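Local coordinates for protein 4-alpha-glucanotransferase (Corynebacterium glutamicum, PDB 5B68) that belongs to the amylomaltase family of 4-alpha-glucanotransferases, enzymes built on a TIM-barrel catalytic domain, here with an additional N-terminal beta-sandwich domain, at residues E688-R691 with L695-R698; F485-L490 with E514-D519. One frame throughout, in Å; residues are numbered along the deposited sequence.

Interaction 1: E688-R691 with L695-R698; sequences ESLR and LYHR
Arg691 meets His697 and Tyr696 along most of its length. Its CB lies 3.9 Å from NE2 of His697, beside the hydrogen bond that joins the two residues. One atom further out, CG comes to 3.7 Å from CE1 of Tyr696, approaching the phenol ring obliquely. The chain then bends (chi3 80°), and NE enters a salt bridge with Asp211. The guanidinium comes next to the imidazole: CE1 of His697 sits over one of its faces, toward the rim, and NH2 of Arg691 is 3.7 Å from that carbon. The two flat groups stand nearly perpendicular, their planes 84° apart.

This loop runs into the C-terminal helix 694-702. Together they pack on the outside of the TIM barrel against helices 198-209 and 650-654, which follow the neighbouring barrel strands 177-182 and 645-649. The side chain of His697 reaches back from the helix to the loop before it: NE2 donates to Arg691 O at 2.6 Å, with an N-H...O angle of 156°. The acceptor lies in the imidazole plane, while the nitrogen is tilted out of the carbonyl plane. Since a carbonyl oxygen can only accept, NE2 must carry the hydrogen of this bond.

The Leu690 carbonyl oxygen lies above the plane of the Tyr696 phenol, near the CB end, 3.2 Å from Tyr696 CB and 3.4 Å from its CG. The CD1 edge of the same ring points at the face of the His697 imidazole, with CD1 3.9 Å above that ring's centre. The Tyr696 hydroxyl hydrogen-bonds to Asp211 OD2, the same oxygen that pairs with Arg691 NE.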
loop_
_atom_site.group_PDB
_atom_site.type_symbol
_atom_site.label_atom_id
_atom_site.label_comp_id
_atom_site.label_asym_id
_atom_site.label_seq_id
_atom_site.Cartn_x
_atom_site.Cartn_y
_atom_site.Cartn_z
ATOM N N GLU A 688 -5.203 11.427 -25.261
ATOM C CA GLU A 688 -5.237 11.397 -26.719
ATOM C C GLU A 688 -4.142 12.258 -27.330
ATOM O O GLU A 688 -3.699 11.993 -28.440
ATOM C CB GLU A 688 -6.611 11.833 -27.263
ATOM C CG GLU A 688 -7.666 10.748 -27.156
ATOM C CD GLU A 688 -8.376 10.752 -25.830
ATOM O OE1 GLU A 688 -8.033 11.545 -24.901
ATOM O OE2 GLU A 688 -9.305 9.960 -25.753
ATOM N N SER A 689 -3.728 13.270 -26.601
ATOM C CA SER A 689 -2.738 14.195 -27.063
ATOM C C SER A 689 -1.363 13.907 -26.619
ATOM O O SER A 689 -0.470 14.714 -26.925
ATOM C CB SER A 689 -3.018 15.554 -26.471
ATOM O OG SER A 689 -4.243 15.972 -26.945
ATOM N N LEU A 690 -1.161 12.893 -25.772
ATOM C CA LEU A 690 0.157 12.748 -25.155
ATOM C C LEU A 690 1.290 12.645 -26.135
ATOM O O LEU A 690 2.377 13.248 -25.928
ATOM C CB LEU A 690 0.201 11.492 -24.273
ATOM C CG LEU A 690 -0.355 11.722 -22.862
ATOM C CD1 LEU A 690 -0.545 10.369 -22.164
ATOM C CD2 LEU A 690 0.601 12.511 -21.991
ATOM N N ARG A 691 1.084 11.826 -27.136
ATOM C CA ARG A 691 2.096 11.539 -28.116
ATOM C C ARG A 691 2.157 12.580 -29.236
ATOM O O ARG A 691 2.930 12.400 -30.129
ATOM C CB ARG A 691 1.917 10.128 -28.694
ATOM C CG ARG A 691 2.116 9.108 -27.605
ATOM C CD ARG A 691 2.056 7.667 -28.065
ATOM N NE ARG A 691 3.310 7.260 -28.659
ATOM C CZ ARG A 691 3.529 7.255 -29.966
ATOM N NH1 ARG A 691 2.555 7.616 -30.833
ATOM N NH2 ARG A 691 4.736 6.874 -30.408
ATOM N N LEU A 695 7.835 17.227 -26.202
ATOM C CA LEU A 695 8.424 16.967 -24.855
ATOM C C LEU A 695 8.236 15.494 -24.419
ATOM O O LEU A 695 9.192 14.849 -24.016
ATOM C CB LEU A 695 7.916 17.945 -23.776
ATOM C CG LEU A 695 8.513 17.724 -22.366
ATOM C CD1 LEU A 695 10.054 17.800 -22.457
ATOM C CD2 LEU A 695 8.018 18.730 -21.326
ATOM N N TYR A 696 7.037 14.951 -24.606
ATOM C CA TYR A 696 6.777 13.524 -24.325
ATOM C C TYR A 696 7.797 12.594 -24.993
ATOM O O TYR A 696 8.370 11.727 -24.355
ATOM C CB TYR A 696 5.342 13.151 -24.766
ATOM C CG TYR A 696 5.077 11.700 -24.662
ATOM C CD1 TYR A 696 5.411 10.871 -25.687
ATOM C CD2 TYR A 696 4.585 11.129 -23.505
ATOM C CE1 TYR A 696 5.215 9.526 -25.624
ATOM C CE2 TYR A 696 4.402 9.775 -23.427
ATOM C CZ TYR A 696 4.733 8.973 -24.470
ATOM O OH TYR A 696 4.574 7.613 -24.425
ATOM N N HIS A 697 8.012 12.793 -26.299
ATOM C CA HIS A 697 8.889 11.963 -27.095
ATOM C C HIS A 697 10.316 12.186 -26.662
ATOM O O HIS A 697 11.090 11.221 -26.627
ATOM C CB HIS A 697 8.733 12.277 -28.597
ATOM C CG HIS A 697 7.437 11.792 -29.143
ATOM N ND1 HIS A 697 7.165 10.456 -29.262
ATOM C CD2 HIS A 697 6.284 12.445 -29.441
ATOM C CE1 HIS A 697 5.928 10.295 -29.701
ATOM N NE2 HIS A 697 5.375 11.488 -29.821
ATOM N N ARG A 698 10.693 13.429 -26.367
ATOM C CA ARG A 698 12.092 13.658 -25.870
ATOM C C ARG A 698 12.392 12.864 -24.530
ATOM O O ARG A 698 13.455 12.203 -24.324
ATOM C CB ARG A 698 12.335 15.137 -25.698
ATOM C CG ARG A 698 12.345 15.908 -27.022
ATOM C CD ARG A 698 12.507 17.407 -26.836
ATOM N NE ARG A 698 13.866 17.717 -26.502
ATOM C CZ ARG A 698 14.451 18.919 -26.508
ATOM N NH1 ARG A 698 15.722 19.005 -26.123
ATOM N NH2 ARG A 698 13.831 20.011 -26.930
#

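Interaction 2: F485-L490 with E514-D519; sequences FDHNAL and EPWVQD
His487 offers a face of its imidazole to the six-membered ring of Trp516, and the indole meets that face with its outer corner. CZ3 of Trp516 lies above the imidazole, displaced toward the rim, with NE2 of His487 nearest to it at 3.2 Å and CD2 of His487 at 3.4 Å. The next indole atom round, CH2, is 3.7 Å from CD2 of His487. The rings meet obliquely, planes at 57° and centroids 4.8 Å apart. On the indole's side the geometry is different again, for CG of His487 falls close to the plane of that ring, beyond its edge.

Both side chains take the crowded position between backbone N and carbonyl carbon (chi1 57° for His487, 69° for Trp516), and both leave the first turn of a helix. Asp486 is the N-cap of helix 487-500, its OD1 accepting a weak bond from Ala489 N, and Glu514 is the N-cap of helix 515-523. In the TIM barrel these helices flank strand 504-507, so two helix starts are bridged by one ring pair. Val517 CG2 lies 3.6 Å above the centre of the six-membered ring of Trp516, and Trp516 also touches Arg467, the salt-bridge partner of Glu514. The imidazole meets the Phe466 ring nearly parallel. Both residues also touch a neighbouring molecule of the crystal, so lattice contacts may help set their orientation.

The contact buries little area at the surface, and no hydrogen bond crosses it. What holds it is probably dispersion and weak polar attraction between the rings.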
loop_
_atom_site.group_PDB
_atom_site.type_symbol
_atom_site.label_atom_id
_atom_site.label_comp_id
_atom_site.label_asym_id
_atom_site.label_seq_id
_atom_site.Cartn_x
_atom_site.Cartn_y
_atom_site.Cartn_z
ATOM N N PHE A 485 6.101 -6.700 14.619
ATOM C CA PHE A 485 5.304 -7.711 13.946
ATOM C C PHE A 485 6.200 -8.842 13.588
ATOM O O PHE A 485 7.435 -8.711 13.581
ATOM C CB PHE A 485 4.601 -7.146 12.694
ATOM C CG PHE A 485 3.532 -6.154 13.051
ATOM C CD1 PHE A 485 2.248 -6.595 13.312
ATOM C CD2 PHE A 485 3.788 -4.794 13.148
ATOM C CE1 PHE A 485 1.277 -5.697 13.697
ATOM C CE2 PHE A 485 2.785 -3.899 13.566
ATOM C CZ PHE A 485 1.526 -4.373 13.843
ATOM N N ASP A 486 5.580 -9.985 13.281
ATOM C CA ASP A 486 6.331 -11.103 12.790
ATOM C C ASP A 486 6.648 -10.887 11.313
ATOM O O ASP A 486 5.822 -11.237 10.431
ATOM C CB ASP A 486 5.596 -12.407 13.044
ATOM C CG ASP A 486 6.352 -13.621 12.552
ATOM O OD1 ASP A 486 7.473 -13.570 11.936
ATOM O OD2 ASP A 486 5.850 -14.697 12.913
ATOM N N HIS A 487 7.849 -10.346 11.040
ATOM C CA HIS A 487 8.216 -10.028 9.648
ATOM C C HIS A 487 8.290 -11.288 8.755
ATOM O O HIS A 487 8.032 -11.234 7.530
ATOM C CB HIS A 487 9.518 -9.209 9.561
ATOM C CG HIS A 487 10.647 -9.900 10.224
ATOM N ND1 HIS A 487 11.444 -10.801 9.561
ATOM C CD2 HIS A 487 10.994 -9.968 11.521
ATOM C CE1 HIS A 487 12.272 -11.364 10.414
ATOM N NE2 HIS A 487 12.014 -10.885 11.609
ATOM N N ASN A 488 8.646 -12.415 9.336
ATOM C CA ASN A 488 8.663 -13.644 8.574
ATOM C C ASN A 488 7.269 -13.984 8.012
ATOM O O ASN A 488 7.157 -14.416 6.854
ATOM C CB ASN A 488 9.207 -14.798 9.309
ATOM C CG ASN A 488 10.719 -14.712 9.483
ATOM O OD1 ASN A 488 11.466 -14.357 8.586
ATOM N ND2 ASN A 488 11.145 -15.034 10.645
ATOM N N ALA A 489 6.267 -13.727 8.819
ATOM C CA ALA A 489 4.895 -13.818 8.339
ATOM C C ALA A 489 4.470 -12.716 7.374
ATOM O O ALA A 489 4.015 -13.032 6.278
ATOM C CB ALA A 489 3.938 -13.941 9.523
ATOM N N LEU A 490 4.631 -11.439 7.722
ATOM C CA LEU A 490 4.136 -10.364 6.857
ATOM C C LEU A 490 4.906 -10.303 5.530
ATOM O O LEU A 490 4.312 -10.219 4.448
ATOM C CB LEU A 490 4.190 -9.027 7.595
ATOM C CG LEU A 490 3.139 -8.864 8.721
ATOM C CD1 LEU A 490 3.141 -7.496 9.312
ATOM C CD2 LEU A 490 1.743 -9.154 8.207
ATOM N N GLU A 514 17.791 -1.177 10.245
ATOM C CA GLU A 514 18.825 -2.128 10.608
ATOM C C GLU A 514 19.190 -3.063 9.446
ATOM O O GLU A 514 18.363 -3.314 8.560
ATOM C CB GLU A 514 18.414 -2.905 11.810
ATOM C CG GLU A 514 18.194 -2.054 13.050
ATOM C CD GLU A 514 16.835 -1.459 13.190
ATOM O OE1 GLU A 514 15.951 -1.701 12.305
ATOM O OE2 GLU A 514 16.657 -0.755 14.193
ATOM N N PRO A 515 20.457 -3.538 9.404
ATOM C CA PRO A 515 20.893 -4.369 8.284
ATOM C C PRO A 515 20.042 -5.617 8.092
ATOM O O PRO A 515 19.766 -5.977 6.936
ATOM C CB PRO A 515 22.331 -4.767 8.655
ATOM C CG PRO A 515 22.780 -3.699 9.602
ATOM C CD PRO A 515 21.549 -3.247 10.353
ATOM N N TRP A 516 19.612 -6.239 9.186
ATOM C CA TRP A 516 18.778 -7.480 9.100
ATOM C C TRP A 516 17.437 -7.223 8.339
ATOM O O TRP A 516 16.946 -8.103 7.644
ATOM C CB TRP A 516 18.521 -8.113 10.432
ATOM C CG TRP A 516 17.654 -7.436 11.387
ATOM C CD1 TRP A 516 18.035 -6.529 12.369
ATOM C CD2 TRP A 516 16.226 -7.626 11.547
ATOM N NE1 TRP A 516 16.928 -6.145 13.098
ATOM C CE2 TRP A 516 15.818 -6.808 12.636
ATOM C CE3 TRP A 516 15.275 -8.384 10.870
ATOM C CZ2 TRP A 516 14.510 -6.676 13.019
ATOM C CZ3 TRP A 516 13.929 -8.295 11.282
ATOM C CH2 TRP A 516 13.569 -7.434 12.368
ATOM N N VAL A 517 16.896 -6.023 8.489
ATOM C CA VAL A 517 15.633 -5.643 7.857
ATOM C C VAL A 517 15.848 -5.530 6.349
ATOM O O VAL A 517 15.108 -6.145 5.598
ATOM C CB VAL A 517 15.086 -4.342 8.474
ATOM C CG1 VAL A 517 13.867 -3.798 7.771
ATOM C CG2 VAL A 517 14.867 -4.496 9.977
ATOM N N GLN A 518 16.854 -4.741 5.922
ATOM C CA GLN A 518 17.239 -4.607 4.540
ATOM C C GLN A 518 17.478 -5.982 3.940
ATOM O O GLN A 518 16.967 -6.285 2.891
ATOM C CB GLN A 518 18.522 -3.779 4.439
ATOM C CG GLN A 518 18.257 -2.320 4.814
ATOM C CD GLN A 518 19.417 -1.377 4.512
ATOM O OE1 GLN A 518 20.575 -1.793 4.516
ATOM N NE2 GLN A 518 19.105 -0.089 4.264
ATOM N N ASP A 519 18.172 -6.849 4.647
ATOM C CA ASP A 519 18.489 -8.150 4.147
ATOM C C ASP A 519 17.262 -9.061 4.041
ATOM O O ASP A 519 17.165 -9.866 3.102
ATOM C CB ASP A 519 19.569 -8.850 5.005
ATOM C CG ASP A 519 20.959 -8.236 4.822
ATOM O OD1 ASP A 519 21.160 -7.508 3.826
ATOM O OD2 ASP A 519 21.842 -8.448 5.691
#

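How the interactions relate
Interactions 1 and 2 are separate contacts in one chain. Their centres are 42 Å apart, their nearest atoms about 32 Å, and they do not touch. In sequence, both segments of interaction 2 come before those of interaction 1. Both pack around the same parallel eight-stranded barrel, at different places on it. Interaction 1 is the more peripheral, with its centre 30 Å from that of the chain against 17 Å for interaction 2, yet it is the better buried. Interaction 1 has a hydrogen bond across it, and two of its side chains share Asp211; interaction 2 rests on ring contact.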